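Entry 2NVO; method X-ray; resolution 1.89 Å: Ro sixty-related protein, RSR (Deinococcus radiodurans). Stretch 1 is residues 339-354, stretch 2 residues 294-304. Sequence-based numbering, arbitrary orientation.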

ATOM      1  N   PRO A 339       9.393  24.031   8.614  1.00 31.74           N
ATOM      2  CA  PRO A 339      10.243  22.845   8.460  1.00 27.04           C
ATOM      3  C   PRO A 339      11.598  23.088   9.092  1.00 25.64           C
ATOM      4  O   PRO A 339      12.219  24.109   8.803  1.00 28.24           O
ATOM      5  CB  PRO A 339      10.405  22.725   6.938  1.00 26.12           C
ATOM      6  CG  PRO A 339       9.225  23.472   6.357  1.00 24.96           C
ATOM      7  CD  PRO A 339       8.984  24.599   7.314  1.00 30.17           C
ATOM      8  N   VAL A 340      12.040  22.174   9.953  1.00 23.14           N
ATOM      9  CA  VAL A 340      13.380  22.251  10.522  1.00 22.71           C
ATOM     10  C   VAL A 340      14.385  21.633   9.571  1.00 17.95           C
ATOM     11  O   VAL A 340      14.289  20.454   9.262  1.00 18.35           O
ATOM     12  CB  VAL A 340      13.474  21.479  11.854  1.00 22.27           C
ATOM     13  CG1 VAL A 340      14.889  21.551  12.379  1.00 22.02           C
ATOM     14  CG2 VAL A 340      12.478  22.023  12.864  1.00 24.17           C
ATOM     15  N   PRO A 341      15.369  22.423   9.120  1.00 19.61           N
ATOM     16  CA  PRO A 341      16.324  21.987   8.096  1.00 22.81           C
ATOM     17  C   PRO A 341      17.040  20.687   8.442  1.00 21.88           C
ATOM     18  O   PRO A 341      17.125  19.799   7.596  1.00 19.45           O
ATOM     19  CB  PRO A 341      17.319  23.145   8.035  1.00 22.22           C
ATOM     20  CG  PRO A 341      16.504  24.335   8.422  1.00 22.30           C
ATOM     21  CD  PRO A 341      15.583  23.829   9.501  1.00 23.62           C
ATOM     22  N   ARG A 342      17.541  20.559   9.666  1.00 20.01           N
ATOM     23  CA  ARG A 342      18.297  19.357  10.011  1.00 20.25           C
ATOM     24  C   ARG A 342      17.408  18.108  10.056  1.00 14.75           C
ATOM     25  O   ARG A 342      17.911  16.991   9.991  1.00 16.32           O
ATOM     26  CB  ARG A 342      19.089  19.557  11.319  1.00 19.78           C
ATOM     27  CG  ARG A 342      20.381  20.355  11.124  1.00 24.65           C
ATOM     28  CD  ARG A 342      21.114  20.660  12.442  1.00 23.58           C
ATOM     29  NE  ARG A 342      21.639  19.445  13.045  1.00 22.82           N
ATOM     30  CZ  ARG A 342      21.093  18.835  14.086  1.00 19.58           C
ATOM     31  NH1 ARG A 342      20.016  19.349  14.659  1.00 19.89           N
ATOM     32  NH2 ARG A 342      21.638  17.722  14.563  1.00 16.35           N
ATOM     33  N   VAL A 343      16.094  18.294  10.173  1.00 12.42           N
ATOM     34  CA  VAL A 343      15.158  17.167  10.094  1.00 13.44           C
ATOM     35  C   VAL A 343      15.008  16.767   8.628  1.00 15.74           C
ATOM     36  O   VAL A 343      15.055  15.589   8.289  1.00 12.25           O
ATOM     37  CB  VAL A 343      13.768  17.496  10.704  1.00 14.83           C
ATOM     38  CG1 VAL A 343      12.766  16.394  10.420  1.00 11.73           C
ATOM     39  CG2 VAL A 343      13.873  17.719  12.225  1.00 12.98           C
ATOM     40  N   VAL A 344      14.839  17.765   7.764  1.00 14.84           N
ATOM     41  CA  VAL A 344      14.867  17.519   6.323  1.00 18.45           C
ATOM     42  C   VAL A 344      16.132  16.764   5.948  1.00 15.41           C
ATOM     43  O   VAL A 344      16.093  15.799   5.188  1.00 15.32           O
ATOM     44  CB  VAL A 344      14.804  18.830   5.528  1.00 16.51           C
ATOM     45  CG1 VAL A 344      15.176  18.577   4.068  1.00 21.54           C
ATOM     46  CG2 VAL A 344      13.419  19.436   5.649  1.00 14.33           C
ATOM     47  N   ASP A 345      17.255  17.199   6.514  1.00 20.12           N
ATOM     48  CA  ASP A 345      18.545  16.543   6.300  1.00 17.27           C
ATOM     49  C   ASP A 345      18.537  15.088   6.739  1.00 16.60           C
ATOM     50  O   ASP A 345      19.109  14.228   6.080  1.00 16.76           O
ATOM     51  CB  ASP A 345      19.652  17.255   7.082  1.00 21.33           C
ATOM     52  CG  ASP A 345      20.218  18.456   6.357  1.00 27.20           C
ATOM     53  OD1 ASP A 345      20.009  18.583   5.130  1.00 32.19           O
ATOM     54  OD2 ASP A 345      20.886  19.275   7.028  1.00 34.18           O
ATOM     55  N   ALA A 346      17.935  14.816   7.890  1.00 17.21           N
ATOM     56  CA  ALA A 346      17.944  13.462   8.434  1.00 15.06           C
ATOM     57  C   ALA A 346      17.122  12.535   7.541  1.00 13.44           C
ATOM     58  O   ALA A 346      17.387  11.330   7.431  1.00 11.13           O
ATOM     59  CB  ALA A 346      17.385  13.467   9.825  1.00 13.26           C
ATOM     60  N   LEU A 347      16.090  13.104   6.936  1.00 13.07           N
ATOM     61  CA  LEU A 347      15.247  12.352   6.006  1.00 11.27           C
ATOM     62  C   LEU A 347      16.020  11.955   4.748  1.00 11.91           C
ATOM     63  O   LEU A 347      15.763  10.904   4.155  1.00 12.39           O
ATOM     64  CB  LEU A 347      13.979  13.137   5.694  1.00 10.54           C
ATOM     65  CG  LEU A 347      13.024  13.204   6.890  1.00  8.95           C
ATOM     66  CD1 LEU A 347      11.968  14.253   6.648  1.00 12.62           C
ATOM     67  CD2 LEU A 347      12.386  11.859   7.151  1.00  8.01           C
ATOM     68  N   GLU A 348      16.984  12.777   4.356  1.00 14.50           N
ATOM     69  CA  GLU A 348      17.861  12.416   3.250  1.00 15.42           C
ATOM     70  C   GLU A 348      18.735  11.243   3.639  1.00 15.15           C
ATOM     71  O   GLU A 348      19.038  10.391   2.809  1.00 13.74           O
ATOM     72  CB  GLU A 348      18.704  13.607   2.784  1.00 18.57           C
ATOM     73  CG  GLU A 348      17.917  14.578   1.923  1.00 19.28           C
ATOM     74  CD  GLU A 348      18.598  15.925   1.746  1.00 22.01           C
ATOM     75  OE1 GLU A 348      19.801  15.958   1.422  1.00 31.79           O
ATOM     76  OE2 GLU A 348      17.914  16.958   1.923  1.00 31.53           O
ATOM     77  N   GLU A 349      19.122  11.185   4.913  1.00 14.82           N
ATOM     78  CA  GLU A 349      19.899  10.063   5.410  1.00 14.11           C
ATOM     79  C   GLU A 349      19.056   8.796   5.530  1.00 13.13           C
ATOM     80  O   GLU A 349      19.527   7.712   5.207  1.00 15.64           O
ATOM     81  CB  GLU A 349      20.554  10.394   6.770  1.00 18.02           C
ATOM     82  CG  GLU A 349      21.467   9.280   7.270  1.00 17.97           C
ATOM     83  CD  GLU A 349      22.121   9.580   8.623  1.00 24.88           C
ATOM     84  OE1 GLU A 349      22.209  10.763   8.995  1.00 20.70           O
ATOM     85  OE2 GLU A 349      22.553   8.622   9.301  1.00 29.32           O
ATOM     86  N   ALA A 350      17.818   8.932   6.008  1.00 11.52           N
ATOM     87  CA  ALA A 350      16.895   7.809   6.087  1.00 11.01           C
ATOM     88  C   ALA A 350      16.679   7.181   4.704  1.00 11.85           C
ATOM     89  O   ALA A 350      16.626   5.964   4.572  1.00  9.89           O
ATOM     90  CB  ALA A 350      15.561   8.245   6.697  1.00 10.99           C
ATOM     91  N   PHE A 351      16.567   8.023   3.681  1.00 10.19           N
ATOM     92  CA  PHE A 351      16.433   7.554   2.305  1.00 11.23           C
ATOM     93  C   PHE A 351      17.565   6.592   1.937  1.00 11.63           C
ATOM     94  O   PHE A 351      17.325   5.476   1.488  1.00 12.37           O
ATOM     95  CB  PHE A 351      16.437   8.764   1.371  1.00 11.04           C
ATOM     96  CG  PHE A 351      16.441   8.425  -0.090  1.00 10.69           C
ATOM     97  CD1 PHE A 351      15.272   8.070  -0.736  1.00 13.60           C
ATOM     98  CD2 PHE A 351      17.612   8.518  -0.838  1.00 15.50           C
ATOM     99  CE1 PHE A 351      15.257   7.794  -2.113  1.00 12.82           C
ATOM    100  CE2 PHE A 351      17.609   8.245  -2.210  1.00 15.07           C
ATOM    101  CZ  PHE A 351      16.415   7.873  -2.845  1.00 11.56           C
ATOM    102  N   THR A 352      18.800   7.020   2.164  1.00 13.84           N
ATOM    103  CA  THR A 352      19.975   6.194   1.853  1.00 13.19           C
ATOM    104  C   THR A 352      20.010   4.920   2.690  1.00 15.24           C
ATOM    105  O   THR A 352      20.266   3.834   2.166  1.00 16.72           O
ATOM    106  CB  THR A 352      21.259   7.007   2.020  1.00 18.55           C
ATOM    107  OG1 THR A 352      21.191   8.155   1.162  1.00 20.57           O
ATOM    108  CG2 THR A 352      22.494   6.171   1.658  1.00 18.28           C
ATOM    109  N   LEU A 353      19.713   5.039   3.981  1.00 14.92           N
ATOM    110  CA  LEU A 353      19.740   3.889   4.895  1.00 14.78           C
ATOM    111  C   LEU A 353      18.677   2.856   4.565  1.00 16.72           C
ATOM    112  O   LEU A 353      18.858   1.661   4.802  1.00 18.61           O
ATOM    113  CB  LEU A 353      19.578   4.350   6.348  1.00 15.65           C
ATOM    114  CG  LEU A 353      20.694   5.238   6.896  1.00 14.88           C
ATOM    115  CD1 LEU A 353      20.326   5.839   8.259  1.00 17.03           C
ATOM    116  CD2 LEU A 353      21.984   4.442   6.985  1.00 20.81           C
ATOM    117  N   ALA A 354      17.567   3.304   3.996  1.00 12.83           N
ATOM    118  CA  ALA A 354      16.460   2.404   3.694  1.00 11.97           C
ATOM    119  C   ALA A 354      16.747   1.442   2.528  1.00 13.16           C
ATOM    120  O   ALA A 354      16.090   0.422   2.406  1.00 16.69           O
ATOM    121  CB  ALA A 354      15.153   3.207   3.445  1.00 12.73           C
TER
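Stretch 2, residues 294-304: TVQAVIERLTD

Val343 forms the apolar centre of the contact, a knob whose side chain sits in a hole made by Val295, Val298, Ile299 and Leu302 of stretch 2. Its CG1 lies 3.9 Å from Leu302 CD1 and 4.3 Å from Val298 CG1; its CG2 is 4.3 Å from both Val295 CG1 and Ile299 CG1. Stretch 2 is helical from Thr294 to Leu302 and runs almost parallel to the helix that starts at Pro341: the axes make an angle of 9° and approach to 9.2 Å. Because the two run in the same direction, the contacts advance together along both chains. Val340 CG2 meets Val295 CG2 at 4.1 Å, Ala346 CB meets Ile299 CG2 at 3.9 Å, and Leu347 CD2 reaches Leu302 CD1 at 3.9 Å. The small side chains of Ala346 and Ala350 accompany close backbones, with CA of Ala350 5.2 Å from CA of Thr303. Here stretch 2 leaves helical geometry; Thr303 OG1 bonds back to Ile299 O (2.9 Å), while its CG2 packs 3.5 Å from Ala346 O. Ala350 CB lies 3.3 Å from Leu302 O, which has no polar partner. At the exposed margin, Arg342 lays one guanidinium face over Ile299 CD1, 3.6 Å from NH1, and a water donates to both Thr303 O (3.0 Å) and Glu349 OE2 (3.2 Å), bridging the stretches.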

ATOM      1  N   THR A 294      13.738  18.170  21.112  1.00 19.15           N
ATOM      2  CA  THR A 294      12.778  17.370  20.367  1.00 19.22           C
ATOM      3  C   THR A 294      13.303  17.124  18.962  1.00 13.05           C
ATOM      4  O   THR A 294      13.179  16.026  18.453  1.00 12.49           O
ATOM      5  CB  THR A 294      11.399  18.053  20.281  1.00 21.59           C
ATOM      6  OG1 THR A 294      10.898  18.290  21.603  1.00 28.39           O
ATOM      7  CG2 THR A 294      10.426  17.167  19.538  1.00 19.51           C
ATOM      8  N   VAL A 295      13.885  18.157  18.361  1.00 14.56           N
ATOM      9  CA  VAL A 295      14.529  18.042  17.047  1.00 17.41           C
ATOM     10  C   VAL A 295      15.558  16.898  17.019  1.00 16.87           C
ATOM     11  O   VAL A 295      15.515  16.033  16.138  1.00 11.47           O
ATOM     12  CB  VAL A 295      15.194  19.362  16.639  1.00 17.65           C
ATOM     13  CG1 VAL A 295      16.186  19.151  15.508  1.00 14.51           C
ATOM     14  CG2 VAL A 295      14.136  20.386  16.233  1.00 19.04           C
ATOM     15  N   GLN A 296      16.463  16.868  18.003  1.00 12.10           N
ATOM     16  CA  GLN A 296      17.466  15.810  18.021  1.00 13.58           C
ATOM     17  C   GLN A 296      16.818  14.456  18.209  1.00 10.70           C
ATOM     18  O   GLN A 296      17.222  13.466  17.598  1.00 12.52           O
ATOM     19  CB  GLN A 296      18.535  16.025  19.110  1.00 12.42           C
ATOM     20  CG  GLN A 296      19.753  15.111  18.897  1.00 13.58           C
ATOM     21  CD  GLN A 296      20.420  15.324  17.544  1.00 14.66           C
ATOM     22  OE1 GLN A 296      20.857  14.370  16.896  1.00 18.23           O
ATOM     23  NE2 GLN A 296      20.482  16.577  17.102  1.00 10.98           N
ATOM     24  N   ALA A 297      15.804  14.408  19.054  1.00 12.12           N
ATOM     25  CA  ALA A 297      15.133  13.147  19.320  1.00 11.97           C
ATOM     26  C   ALA A 297      14.441  12.650  18.050  1.00 15.07           C
ATOM     27  O   ALA A 297      14.424  11.453  17.767  1.00 12.76           O
ATOM     28  CB  ALA A 297      14.123  13.307  20.454  1.00 14.03           C
ATOM     29  N   VAL A 298      13.858  13.571  17.284  1.00 12.69           N
ATOM     30  CA  VAL A 298      13.259  13.151  16.004  1.00 12.44           C
ATOM     31  C   VAL A 298      14.344  12.639  15.050  1.00 10.46           C
ATOM     32  O   VAL A 298      14.222  11.554  14.494  1.00 14.31           O
ATOM     33  CB  VAL A 298      12.416  14.281  15.368  1.00 13.73           C
ATOM     34  CG1 VAL A 298      12.021  13.939  13.911  1.00 12.48           C
ATOM     35  CG2 VAL A 298      11.162  14.525  16.204  1.00 16.49           C
ATOM     36  N   ILE A 299      15.421  13.401  14.890  1.00 11.13           N
ATOM     37  CA  ILE A 299      16.526  12.970  14.035  1.00 11.88           C
ATOM     38  C   ILE A 299      17.013  11.566  14.379  1.00 14.10           C
ATOM     39  O   ILE A 299      17.214  10.745  13.490  1.00 11.74           O
ATOM     40  CB  ILE A 299      17.686  13.971  14.054  1.00 10.39           C
ATOM     41  CG1 ILE A 299      17.245  15.273  13.371  1.00 11.66           C
ATOM     42  CG2 ILE A 299      18.939  13.401  13.353  1.00 10.49           C
ATOM     43  CD1 ILE A 299      18.196  16.432  13.627  1.00 11.35           C
ATOM     44  N   GLU A 300      17.194  11.287  15.669  1.00 11.70           N
ATOM     45  CA  GLU A 300      17.665   9.967  16.093  1.00 14.91           C
ATOM     46  C   GLU A 300      16.701   8.839  15.716  1.00 12.80           C
ATOM     47  O   GLU A 300      17.119   7.749  15.339  1.00 17.41           O
ATOM     48  CB  GLU A 300      17.954   9.942  17.607  1.00 14.99           C
ATOM     49  CG  GLU A 300      19.079  10.878  18.028  1.00 17.56           C
ATOM     50  CD  GLU A 300      20.389  10.595  17.301  1.00 21.92           C
ATOM     51  OE1 GLU A 300      20.638   9.421  16.959  1.00 28.66           O
ATOM     52  OE2 GLU A 300      21.173  11.542  17.067  1.00 19.52           O
ATOM     53  N   ARG A 301      15.411   9.087  15.829  1.00 13.07           N
ATOM     54  CA  ARG A 301      14.447   8.072  15.428  1.00 16.74           C
ATOM     55  C   ARG A 301      14.425   7.865  13.906  1.00 15.94           C
ATOM     56  O   ARG A 301      14.309   6.746  13.433  1.00 16.29           O
ATOM     57  CB  ARG A 301      13.057   8.435  15.941  1.00 17.64           C
ATOM     58  CG  ARG A 301      13.022   8.627  17.449  1.00 20.07           C
ATOM     59  CD  ARG A 301      11.688   9.159  17.892  1.00 24.02           C
ATOM     60  NE  ARG A 301      10.624   8.257  17.467  1.00 29.74           N
ATOM     61  CZ  ARG A 301       9.378   8.322  17.914  1.00 30.74           C
ATOM     62  NH1 ARG A 301       9.043   9.240  18.814  1.00 33.03           N
ATOM     63  NH2 ARG A 301       8.473   7.468  17.467  1.00 31.46           N
ATOM     64  N   LEU A 302      14.541   8.959  13.158  1.00 14.67           N
ATOM     65  CA  LEU A 302      14.438   8.926  11.702  1.00 16.08           C
ATOM     66  C   LEU A 302      15.600   8.183  11.058  1.00 14.96           C
ATOM     67  O   LEU A 302      15.474   7.646   9.956  1.00 15.48           O
ATOM     68  CB  LEU A 302      14.391  10.354  11.151  1.00 12.62           C
ATOM     69  CG  LEU A 302      13.110  11.124  11.449  1.00 11.51           C
ATOM     70  CD1 LEU A 302      13.202  12.537  10.895  1.00 14.51           C
ATOM     71  CD2 LEU A 302      11.936  10.357  10.858  1.00 16.74           C
ATOM     72  N   THR A 303      16.740   8.169  11.743  1.00 13.22           N
ATOM     73  CA  THR A 303      17.948   7.572  11.193  1.00 13.22           C
ATOM     74  C   THR A 303      18.390   6.340  11.979  1.00 16.60           C
ATOM     75  O   THR A 303      19.512   5.884  11.831  1.00 15.33           O
ATOM     76  CB  THR A 303      19.114   8.568  11.170  1.00 17.86           C
ATOM     77  OG1 THR A 303      19.360   9.054  12.498  1.00 19.95           O
ATOM     78  CG2 THR A 303      18.809   9.748  10.243  1.00 16.05           C
ATOM     79  N   ASP A 304      17.505   5.817  12.814  1.00 17.52           N
ATOM     80  CA  ASP A 304      17.797   4.606  13.585  1.00 20.89           C
ATOM     81  C   ASP A 304      17.713   3.384  12.669  1.00 21.08           C
ATOM     82  O   ASP A 304      16.631   3.017  12.229  1.00 23.05           O
ATOM     83  CB  ASP A 304      16.791   4.489  14.727  1.00 19.39           C
ATOM     84  CG  ASP A 304      17.078   3.306  15.656  1.00 22.98           C
ATOM     85  OD1 ASP A 304      16.456   3.225  16.729  1.00 24.53           O
ATOM     86  OD2 ASP A 304      17.914   2.466  15.310  1.00 23.10           O
TER
HETATM   87  O   HOH W   1      22.416   6.359  11.523  1.00 32.45           O